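Local coordinates for protein inactive Zymogen C11 Protease (Parabacteroides distasonis, PDB 6MZO) that probably cleaves peptide bonds as a clostripain-like cysteine protease of family C11, and is seen here as an inactive zymogen, at residues 108-120 and 155-169. Numbering follows the deposited sequence.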
loop_
_atom_site.group_PDB
_atom_site.type_symbol
_atom_site.label_atom_id
_atom_site.label_comp_id
_atom_site.label_asym_id
_atom_site.label_seq_id
_atom_site.Cartn_x
_atom_site.Cartn_y
_atom_site.Cartn_z
ATOM N N SER A 108 7.467 -18.502 -6.764
ATOM C CA SER A 108 6.708 -17.212 -6.797
ATOM C C SER A 108 7.442 -16.172 -5.920
ATOM O O SER A 108 8.371 -16.489 -5.165
ATOM C CB SER A 108 5.252 -17.407 -6.331
ATOM O OG SER A 108 5.257 -17.660 -4.907
ATOM N N TYR A 109 6.982 -14.912 -5.991
ATOM C CA TYR A 109 7.628 -13.831 -5.218
ATOM C C TYR A 109 6.578 -12.970 -4.505
ATOM O O TYR A 109 5.434 -12.851 -4.989
ATOM C CB TYR A 109 8.441 -12.892 -6.118
ATOM C CG TYR A 109 9.473 -13.753 -6.823
ATOM C CD1 TYR A 109 10.580 -14.104 -6.155
ATOM C CD2 TYR A 109 9.222 -14.233 -8.068
ATOM C CE1 TYR A 109 11.574 -14.972 -6.720
ATOM C CE2 TYR A 109 10.176 -15.134 -8.655
ATOM C CZ TYR A 109 11.325 -15.441 -7.975
ATOM O OH TYR A 109 12.255 -16.300 -8.565
ATOM N N GLY A 110 6.986 -12.376 -3.386
ATOM C CA GLY A 110 6.122 -11.327 -2.812
ATOM C C GLY A 110 6.965 -10.136 -2.412
ATOM O O GLY A 110 8.178 -10.256 -2.156
ATOM N N LEU A 111 6.301 -8.954 -2.301
ATOM C CA LEU A 111 7.021 -7.735 -2.036
ATOM C C LEU A 111 6.291 -6.982 -0.899
ATOM O O LEU A 111 5.076 -6.847 -1.032
ATOM C CB LEU A 111 7.094 -6.864 -3.333
ATOM C CG LEU A 111 7.885 -5.574 -3.085
ATOM C CD1 LEU A 111 9.391 -5.723 -2.766
ATOM C CD2 LEU A 111 7.695 -4.757 -4.427
ATOM N N VAL A 112 7.042 -6.601 0.137
ATOM C CA VAL A 112 6.516 -5.705 1.226
ATOM C C VAL A 112 7.316 -4.420 1.088
ATOM O O VAL A 112 8.559 -4.455 1.085
ATOM C CB VAL A 112 6.752 -6.262 2.574
ATOM C CG1 VAL A 112 6.258 -5.293 3.646
ATOM C CG2 VAL A 112 6.054 -7.655 2.692
ATOM N N LEU A 113 6.614 -3.296 0.909
ATOM C CA LEU A 113 7.316 -1.983 0.756
ATOM C C LEU A 113 6.908 -1.174 1.925
ATOM O O LEU A 113 5.688 -0.962 2.152
ATOM C CB LEU A 113 6.896 -1.280 -0.510
ATOM C CG LEU A 113 7.237 -1.959 -1.801
ATOM C CD1 LEU A 113 6.735 -1.042 -2.992
ATOM C CD2 LEU A 113 8.714 -2.184 -1.812
ATOM N N TRP A 114 7.854 -0.818 2.750
ATOM C CA TRP A 114 7.566 -0.076 3.946
ATOM C C TRP A 114 8.028 1.356 3.745
ATOM O O TRP A 114 9.225 1.588 3.428
ATOM C CB TRP A 114 8.332 -0.678 5.140
ATOM C CG TRP A 114 7.998 -0.109 6.495
ATOM C CD1 TRP A 114 7.119 -0.626 7.416
ATOM C CD2 TRP A 114 8.562 1.058 7.101
ATOM N NE1 TRP A 114 7.098 0.159 8.529
ATOM C CE2 TRP A 114 7.965 1.197 8.360
ATOM C CE3 TRP A 114 9.480 1.997 6.680
ATOM C CZ2 TRP A 114 8.275 2.245 9.207
ATOM C CZ3 TRP A 114 9.803 3.046 7.536
ATOM C CH2 TRP A 114 9.195 3.149 8.773
ATOM N N SER A 115 7.105 2.279 3.956
ATOM C CA SER A 115 7.452 3.696 3.711
ATOM C C SER A 115 6.363 4.486 4.388
ATOM O O SER A 115 5.273 4.563 3.852
ATOM C CB SER A 115 7.468 3.981 2.208
ATOM O OG SER A 115 7.895 5.326 1.918
ATOM N N HIS A 116 6.609 5.027 5.563
ATOM C CA HIS A 116 5.620 5.910 6.167
ATOM C C HIS A 116 5.909 7.404 5.913
ATOM O O HIS A 116 6.965 7.913 6.257
ATOM C CB HIS A 116 5.517 5.600 7.649
ATOM C CG HIS A 116 5.003 4.221 7.924
ATOM N ND1 HIS A 116 4.552 3.824 9.163
ATOM C CD2 HIS A 116 4.886 3.140 7.114
ATOM C CE1 HIS A 116 4.169 2.558 9.102
ATOM N NE2 HIS A 116 4.344 2.128 7.866
ATOM N N GLY A 117 4.933 8.068 5.294
ATOM C CA GLY A 117 5.052 9.405 4.733
ATOM C C GLY A 117 3.727 9.761 4.080
ATOM O O GLY A 117 2.669 9.519 4.662
ATOM N N THR A 118 3.769 10.309 2.867
ATOM C CA THR A 118 2.543 10.747 2.181
ATOM C C THR A 118 2.027 9.731 1.162
ATOM O O THR A 118 1.155 10.037 0.351
ATOM C CB THR A 118 2.751 12.090 1.443
ATOM O OG1 THR A 118 3.709 11.916 0.383
ATOM C CG2 THR A 118 3.225 13.165 2.426
ATOM N N GLY A 119 2.582 8.528 1.196
ATOM C CA GLY A 119 2.156 7.495 0.271
ATOM C C GLY A 119 2.375 7.888 -1.182
ATOM O O GLY A 119 3.452 8.333 -1.585
ATOM N N TRP A 120 1.335 7.743 -1.988
ATOM C CA TRP A 120 1.476 7.949 -3.401
ATOM C C TRP A 120 1.300 9.401 -3.891
ATOM O O TRP A 120 1.449 9.650 -5.104
ATOM C CB TRP A 120 0.486 7.093 -4.130
ATOM C CG TRP A 120 -0.883 7.354 -3.722
ATOM C CD1 TRP A 120 -1.500 6.940 -2.573
ATOM C CD2 TRP A 120 -1.867 8.016 -4.497
ATOM N NE1 TRP A 120 -2.807 7.336 -2.579
ATOM C CE2 TRP A 120 -3.062 7.984 -3.766
ATOM C CE3 TRP A 120 -1.857 8.645 -5.762
ATOM C CZ2 TRP A 120 -4.239 8.539 -4.244
ATOM C CZ3 TRP A 120 -3.034 9.201 -6.231
ATOM C CH2 TRP A 120 -4.198 9.175 -5.472
ATOM N N PHE A 155 4.458 -10.260 -9.017
ATOM C CA PHE A 155 4.423 -10.700 -7.641
ATOM C C PHE A 155 3.104 -11.329 -7.307
ATOM O O PHE A 155 2.088 -10.923 -7.834
ATOM C CB PHE A 155 4.584 -9.475 -6.704
ATOM C CG PHE A 155 5.902 -8.812 -6.869
ATOM C CD1 PHE A 155 7.017 -9.385 -6.311
ATOM C CD2 PHE A 155 6.012 -7.629 -7.586
ATOM C CE1 PHE A 155 8.305 -8.808 -6.466
ATOM C CE2 PHE A 155 7.258 -7.051 -7.731
ATOM C CZ PHE A 155 8.406 -7.645 -7.178
ATOM N N ASP A 156 3.105 -12.299 -6.417
ATOM C CA ASP A 156 1.786 -12.814 -5.960
ATOM C C ASP A 156 1.073 -11.751 -5.154
ATOM O O ASP A 156 -0.187 -11.700 -5.172
ATOM C CB ASP A 156 1.977 -14.074 -5.095
ATOM C CG ASP A 156 2.322 -15.303 -5.927
ATOM O OD1 ASP A 156 2.575 -15.206 -7.139
ATOM O OD2 ASP A 156 2.315 -16.422 -5.390
ATOM N N PHE A 157 1.811 -10.972 -4.364
ATOM C CA PHE A 157 1.212 -9.838 -3.675
ATOM C C PHE A 157 2.205 -8.702 -3.517
ATOM O O PHE A 157 3.439 -8.930 -3.516
ATOM C CB PHE A 157 0.693 -10.239 -2.263
ATOM C CG PHE A 157 1.806 -10.649 -1.283
ATOM C CD1 PHE A 157 2.471 -9.735 -0.496
ATOM C CD2 PHE A 157 2.222 -12.002 -1.156
ATOM C CE1 PHE A 157 3.492 -10.088 0.372
ATOM C CE2 PHE A 157 3.281 -12.345 -0.255
ATOM C CZ PHE A 157 3.905 -11.417 0.501
ATOM N N ILE A 158 1.654 -7.469 -3.420
ATOM C CA ILE A 158 2.479 -6.380 -2.891
ATOM C C ILE A 158 1.749 -5.896 -1.665
ATOM O O ILE A 158 0.521 -5.618 -1.739
ATOM C CB ILE A 158 2.683 -5.182 -3.876
ATOM C CG1 ILE A 158 3.437 -5.637 -5.139
ATOM C CG2 ILE A 158 3.404 -4.043 -3.137
ATOM C CD1 ILE A 158 3.378 -4.572 -6.335
ATOM N N LEU A 159 2.468 -5.856 -0.543
ATOM C CA LEU A 159 1.924 -5.340 0.729
ATOM C C LEU A 159 2.507 -3.951 0.921
ATOM O O LEU A 159 3.719 -3.799 1.057
ATOM C CB LEU A 159 2.318 -6.284 1.863
ATOM C CG LEU A 159 1.750 -6.023 3.268
ATOM C CD1 LEU A 159 2.180 -7.189 4.212
ATOM C CD2 LEU A 159 2.237 -4.768 3.900
ATOM N N PHE A 160 1.622 -2.941 0.869
ATOM C CA PHE A 160 2.102 -1.556 1.098
ATOM C C PHE A 160 1.975 -1.219 2.567
ATOM O O PHE A 160 0.862 -0.964 3.056
ATOM C CB PHE A 160 1.271 -0.575 0.261
ATOM C CG PHE A 160 1.550 -0.627 -1.218
ATOM C CD1 PHE A 160 2.753 -0.143 -1.722
ATOM C CD2 PHE A 160 0.580 -1.119 -2.099
ATOM C CE1 PHE A 160 3.005 -0.162 -3.072
ATOM C CE2 PHE A 160 0.847 -1.121 -3.501
ATOM C CZ PHE A 160 2.054 -0.636 -3.944
ATOM N N ASP A 161 3.078 -1.223 3.292
ATOM C CA ASP A 161 3.042 -0.806 4.682
ATOM C C ASP A 161 3.354 0.675 4.667
ATOM O O ASP A 161 4.488 1.111 4.854
ATOM C CB ASP A 161 4.042 -1.680 5.529
ATOM C CG ASP A 161 3.846 -1.453 7.028
ATOM O OD1 ASP A 161 3.288 -0.399 7.448
ATOM O OD2 ASP A 161 4.352 -2.239 7.810
ATOM N N ALA A 162 2.284 1.459 4.406
ATOM C CA ALA A 162 2.435 2.858 3.987
ATOM C C ALA A 162 1.053 3.491 4.127
ATOM O O ALA A 162 0.071 2.781 4.282
ATOM C CB ALA A 162 2.931 2.961 2.519
ATOM N N CYS A 163 1.043 4.806 4.135
ATOM C CA CYS A 163 -0.261 5.462 4.159
ATOM C C CYS A 163 -0.919 5.585 2.807
ATOM O O CYS A 163 -0.292 5.895 1.778
ATOM C CB CYS A 163 -0.143 6.870 4.774
ATOM S SG CYS A 163 0.605 6.863 6.423
ATOM N N TYR A 164 -2.257 5.447 2.858
ATOM C CA TYR A 164 -3.184 5.801 1.785
ATOM C C TYR A 164 -3.046 4.988 0.513
ATOM O O TYR A 164 -3.522 5.413 -0.537
ATOM C CB TYR A 164 -3.060 7.291 1.456
ATOM C CG TYR A 164 -3.282 8.193 2.638
ATOM C CD1 TYR A 164 -4.481 8.126 3.383
ATOM C CD2 TYR A 164 -2.313 9.077 3.043
ATOM C CE1 TYR A 164 -4.673 8.980 4.429
ATOM C CE2 TYR A 164 -2.503 9.967 4.109
ATOM C CZ TYR A 164 -3.695 9.904 4.823
ATOM O OH TYR A 164 -3.917 10.747 5.876
ATOM N N MET A 165 -2.451 3.801 0.590
ATOM C CA MET A 165 -2.175 3.131 -0.668
ATOM C C MET A 165 -3.316 2.355 -1.188
ATOM O O MET A 165 -3.338 1.973 -2.350
ATOM C CB MET A 165 -0.911 2.193 -0.551
ATOM C CG MET A 165 0.353 2.989 -0.271
ATOM S SD MET A 165 0.819 4.228 -1.512
ATOM C CE MET A 165 1.529 3.116 -2.782
ATOM N N SER A 166 -4.291 2.019 -0.331
ATOM C CA SER A 166 -5.510 1.366 -0.852
ATOM C C SER A 166 -6.409 2.415 -1.439
ATOM O O SER A 166 -7.336 2.922 -0.754
ATOM C CB SER A 166 -6.298 0.637 0.274
ATOM O OG SER A 166 -5.583 -0.546 0.625
ATOM N N CYS A 167 -6.186 2.747 -2.685
ATOM C CA CYS A 167 -7.056 3.625 -3.442
ATOM C C CYS A 167 -7.137 3.100 -4.841
ATOM O O CYS A 167 -6.304 2.299 -5.241
ATOM C CB CYS A 167 -6.540 5.042 -3.477
ATOM S SG CYS A 167 -4.867 5.159 -4.229
ATOM N N ALA A 168 -8.169 3.480 -5.543
ATOM C CA ALA A 168 -8.382 2.944 -6.865
ATOM C C ALA A 168 -7.195 3.203 -7.719
ATOM O O ALA A 168 -6.816 2.367 -8.570
ATOM C CB ALA A 168 -9.605 3.531 -7.502
ATOM N N GLU A 169 -6.639 4.406 -7.596
ATOM C CA GLU A 169 -5.581 4.785 -8.496
ATOM C C GLU A 169 -4.346 3.901 -8.392
ATOM O O GLU A 169 -3.718 3.571 -9.428
ATOM C CB GLU A 169 -5.149 6.224 -8.239
ATOM C CG GLU A 169 -6.250 7.314 -8.470
ATOM C CD GLU A 169 -7.139 7.546 -7.224
ATOM O OE1 GLU A 169 -7.138 6.738 -6.297
ATOM O OE2 GLU A 169 -7.841 8.565 -7.267
HETATM O O HOH W 1 5.223 -14.332 -8.145
#
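His-116 NE2 donates to Asp-161 OD1 at 2.8 Å; the acceptor lies in the imidazole plane, but the donor stands about 50° out of the carboxylate plane. With chi1 at -169°, the Asp-161 carboxylate comes up against Trp-114 CD1, while its other oxygen, OD2, accepts from Tyr-195 OH and Phe-193 N. Behind this pair, strands 109-115 and 157-162 run parallel, 12° apart, in a ladder that includes Leu-159 N to Leu-111 O (2.8 Å) and Leu-113 N to Leu-159 O (2.9 Å). Past the strand ends, Trp-120 NE1 makes a weak, bent bond to Tyr-164 O. Cys-167 SG comes in obliquely, 3.4 Å from Trp-120 CE2, Met-165 SD meets the indole edge 3.7 Å from CD1, and CH2 lies 3.8 Å from Glu-169 CD. Cutting this indole back to an alanine is likely to strip Tyr-164 O of its NE1 donor and open a gap between the sulfurs and Glu-169. On one sheet face, Leu-111 CB sits over the Phe-155 ring, and Leu-113 CD1 touches Phe-160 CE1. In clan CD proteases, loops following two such strands carry the catalytic histidine and cysteine, probably His-116 and Cys-163 here; the His–carboxylate bond probably restrains the imidazole's rotation.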